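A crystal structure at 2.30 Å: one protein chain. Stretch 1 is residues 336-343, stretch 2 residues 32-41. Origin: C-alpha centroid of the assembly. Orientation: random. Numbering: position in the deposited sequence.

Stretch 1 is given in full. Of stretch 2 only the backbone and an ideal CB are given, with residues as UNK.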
# COMPACT_ATOMS: atom_id res chain seq x y z
N GLY A 336 -24.76 9.69 -21.56
CA GLY A 336 -24.92 10.33 -20.28
C GLY A 336 -26.06 9.74 -19.46
O GLY A 336 -26.68 8.75 -19.84
N LYS A 337 -26.34 10.38 -18.33
CA LYS A 337 -27.36 9.92 -17.39
C LYS A 337 -28.80 10.26 -17.81
O LYS A 337 -29.06 11.30 -18.42
CB LYS A 337 -27.07 10.54 -16.02
CG LYS A 337 -27.44 9.66 -14.82
CD LYS A 337 -26.41 8.56 -14.59
CE LYS A 337 -26.81 7.65 -13.44
NZ LYS A 337 -25.77 6.61 -13.21
N VAL A 338 -29.72 9.36 -17.49
CA VAL A 338 -31.14 9.56 -17.76
C VAL A 338 -31.67 9.91 -16.38
O VAL A 338 -31.61 9.09 -15.45
CB VAL A 338 -31.83 8.27 -18.28
CG1 VAL A 338 -33.32 8.49 -18.43
CG2 VAL A 338 -31.22 7.87 -19.60
N VAL A 339 -32.17 11.13 -16.23
CA VAL A 339 -32.68 11.60 -14.96
C VAL A 339 -34.15 11.95 -14.96
O VAL A 339 -34.64 12.69 -15.82
CB VAL A 339 -31.93 12.87 -14.48
CG1 VAL A 339 -32.42 13.25 -13.08
CG2 VAL A 339 -30.44 12.62 -14.47
N LEU A 340 -34.84 11.42 -13.97
CA LEU A 340 -36.25 11.65 -13.76
C LEU A 340 -36.40 12.89 -12.89
O LEU A 340 -35.66 13.08 -11.92
CB LEU A 340 -36.86 10.46 -13.03
CG LEU A 340 -37.63 9.38 -13.80
CD1 LEU A 340 -36.99 9.09 -15.15
CD2 LEU A 340 -37.72 8.13 -12.94
N GLN A 341 -37.35 13.74 -13.26
CA GLN A 341 -37.65 14.95 -12.52
C GLN A 341 -38.90 14.65 -11.71
O GLN A 341 -39.96 14.41 -12.27
CB GLN A 341 -37.92 16.11 -13.47
CG GLN A 341 -36.69 16.59 -14.23
CD GLN A 341 -37.07 17.54 -15.34
OE1 GLN A 341 -37.90 17.20 -16.18
NE2 GLN A 341 -36.45 18.72 -15.37
N VAL A 342 -38.76 14.66 -10.39
CA VAL A 342 -39.87 14.36 -9.49
C VAL A 342 -40.67 15.62 -9.19
O VAL A 342 -41.84 15.73 -9.56
CB VAL A 342 -39.36 13.80 -8.16
CG1 VAL A 342 -40.52 13.50 -7.24
CG2 VAL A 342 -38.53 12.57 -8.42
N GLY A 343 -40.03 16.55 -8.49
CA GLY A 343 -40.68 17.80 -8.15
C GLY A 343 -39.68 18.94 -8.09
O GLY A 343 -39.87 19.84 -7.25
OXT GLY A 343 -38.72 18.92 -8.89
N UNK A 32 -36.35 12.95 2.78
CA UNK A 32 -35.96 13.91 1.77
C UNK A 32 -37.08 14.11 0.75
O UNK A 32 -37.72 13.15 0.33
CB UNK A 32 -34.68 13.45 1.07
N UNK A 33 -37.32 15.36 0.38
CA UNK A 33 -38.32 15.63 -0.64
C UNK A 33 -37.47 15.65 -1.90
O UNK A 33 -36.63 16.54 -2.09
CB UNK A 33 -39.11 16.92 -0.41
N UNK A 34 -37.65 14.64 -2.75
CA UNK A 34 -36.88 14.48 -3.98
C UNK A 34 -37.20 15.48 -5.10
O UNK A 34 -38.33 15.94 -5.25
CB UNK A 34 -37.10 13.06 -4.51
N UNK A 35 -36.17 15.81 -5.88
CA UNK A 35 -36.30 16.73 -6.99
C UNK A 35 -35.97 16.00 -8.29
O UNK A 35 -36.54 16.26 -9.35
CB UNK A 35 -35.39 17.95 -6.80
N UNK A 36 -35.03 15.07 -8.18
CA UNK A 36 -34.61 14.30 -9.32
C UNK A 36 -34.14 12.92 -8.89
O UNK A 36 -33.53 12.77 -7.82
CB UNK A 36 -33.50 15.03 -10.08
N UNK A 37 -34.45 11.92 -9.70
CA UNK A 37 -34.01 10.56 -9.43
C UNK A 37 -33.32 10.12 -10.70
O UNK A 37 -33.90 10.19 -11.79
CB UNK A 37 -35.16 9.63 -9.04
N UNK A 38 -32.07 9.70 -10.56
CA UNK A 38 -31.30 9.27 -11.71
C UNK A 38 -31.53 7.78 -11.90
O UNK A 38 -31.68 7.04 -10.94
CB UNK A 38 -29.81 9.59 -11.54
N UNK A 39 -31.56 7.37 -13.17
CA UNK A 39 -31.79 5.98 -13.53
C UNK A 39 -30.51 5.18 -13.66
O UNK A 39 -29.55 5.62 -14.28
CB UNK A 39 -32.57 5.91 -14.84
N UNK A 40 -30.49 3.98 -13.08
CA UNK A 40 -29.33 3.10 -13.16
C UNK A 40 -29.72 1.73 -13.73
O UNK A 40 -30.87 1.31 -13.63
CB UNK A 40 -28.69 2.94 -11.78
N UNK A 41 -28.76 1.03 -14.32
CA UNK A 41 -29.05 -0.27 -14.91
C UNK A 41 -29.57 -1.26 -13.87
O UNK A 41 -30.27 -2.23 -14.19
CB UNK A 41 -27.80 -0.83 -15.59

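Residues 337-341 form a strand that runs antiparallel to 36-38. Position 32 lies in a strand, and its ideal CB has nothing of stretch 1 within 5.5 Å; stretch 1 leaves the choice open, and the residue is Val32. Position 33 is similarly remote, its CB pointing sideways, but a long side chain could reach the C-terminal carboxylate, where positive charge would suit. It is Arg33, whose NH1 stops 4.0 Å from Gly343 O.

At position 34 the ideal CB is 4.2 Å from Val342 CG2, which suits an apolar side chain. The residue is Leu34, whose CB keeps that contact; the rest of the side chain runs on beyond contact with that valine.

Position 35 is where the chain turns a corner. Its carbonyl O accepts a hydrogen bond from Val342 N (2.9 Å). The CB points away overall, yet lies 4.0 Å from Gly343 OXT, so a polar or basic side chain would be at home. Lys35 lays its aliphatic part along the terminus, with CD 2.9 Å from Gly343 O; NZ remains 4.6 Å from Gly343 OXT, beyond a salt bridge.

Position 36 pairs with Gln341, and its ideal CB is crowded, 3.4 Å from Leu340 O and 3.7 Å from Val339 CG1. A small side chain fits most simply: Ala36, whose CB packs on Val339 CG1.

Position 37 pairs with Leu340 through two hydrogen bonds, from its N to Leu340 O (2.8 Å) and from Leu340 N to its O (2.7 Å). The CB shares a face with Leu340 and has Val342 CG2 4.5 Å away, so apolar residues suit; Ala37 brings its CB to 4.3 Å from Leu340 CB.

Position 38 turns to the other face, with Val339 and the Lys337 chain nearby. Small or modest apolar groups are plausible. Ala38 CB lies 4.0 Å from Lys337 CE and 4.3 Å from Val339 CG2.

At position 39 the amide N donates to Val338 O (2.9 Å), and a water links its O (2.6 Å) to Val338 N (3.0 Å). The CB points sideways between Val338 and Leu340, favouring a branched apolar chain. Leu39 sets CD2 3.4 Å from Val338 CG1 and CD1 3.2 Å from Leu340 CD1.

Position 40 points away, but Lys337 NZ is 4.9 Å from its ideal CB, favouring a polar or acidic group; it is Asn40, whose amide end comes near the Lys337 ammonium. Position 41 is out of reach and unconstrained here: His41.

Stretch 2 32-41: VRLKAAALNH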
# COMPACT_ATOMS: atom_id res chain seq x y z
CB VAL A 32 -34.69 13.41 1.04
CG1 VAL A 32 -34.33 14.37 -0.08
CG2 VAL A 32 -33.55 13.27 2.04
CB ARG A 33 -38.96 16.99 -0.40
CG ARG A 33 -40.19 17.26 -1.24
CD ARG A 33 -40.89 18.50 -0.74
NE ARG A 33 -40.14 19.72 -1.03
CZ ARG A 33 -40.03 20.25 -2.25
NH1 ARG A 33 -40.62 19.65 -3.28
NH2 ARG A 33 -39.33 21.36 -2.44
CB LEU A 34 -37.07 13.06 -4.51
CG LEU A 34 -36.48 11.97 -3.61
CD1 LEU A 34 -37.12 10.62 -3.87
CD2 LEU A 34 -34.98 11.91 -3.82
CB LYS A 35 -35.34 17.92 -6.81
CG LYS A 35 -35.79 19.00 -5.80
CD LYS A 35 -37.19 19.51 -6.11
CE LYS A 35 -37.56 20.79 -5.33
NZ LYS A 35 -37.07 22.05 -5.97
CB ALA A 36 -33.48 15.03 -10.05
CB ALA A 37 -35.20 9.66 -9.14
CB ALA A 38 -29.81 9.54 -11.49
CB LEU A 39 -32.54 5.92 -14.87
CG LEU A 39 -34.07 5.94 -14.92
CD1 LEU A 39 -34.65 7.10 -14.14
CD2 LEU A 39 -34.49 6.01 -16.40
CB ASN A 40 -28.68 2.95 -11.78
CG ASN A 40 -27.89 4.17 -11.40
OD1 ASN A 40 -28.30 4.97 -10.56
ND2 ASN A 40 -26.74 4.33 -12.03
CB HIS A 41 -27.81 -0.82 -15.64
CG HIS A 41 -27.46 -0.05 -16.88
ND1 HIS A 41 -28.22 -0.11 -18.03
CD2 HIS A 41 -26.46 0.83 -17.13
CE1 HIS A 41 -27.70 0.70 -18.93
NE2 HIS A 41 -26.64 1.28 -18.41
O HOH W 1 -28.70 6.73 -16.48
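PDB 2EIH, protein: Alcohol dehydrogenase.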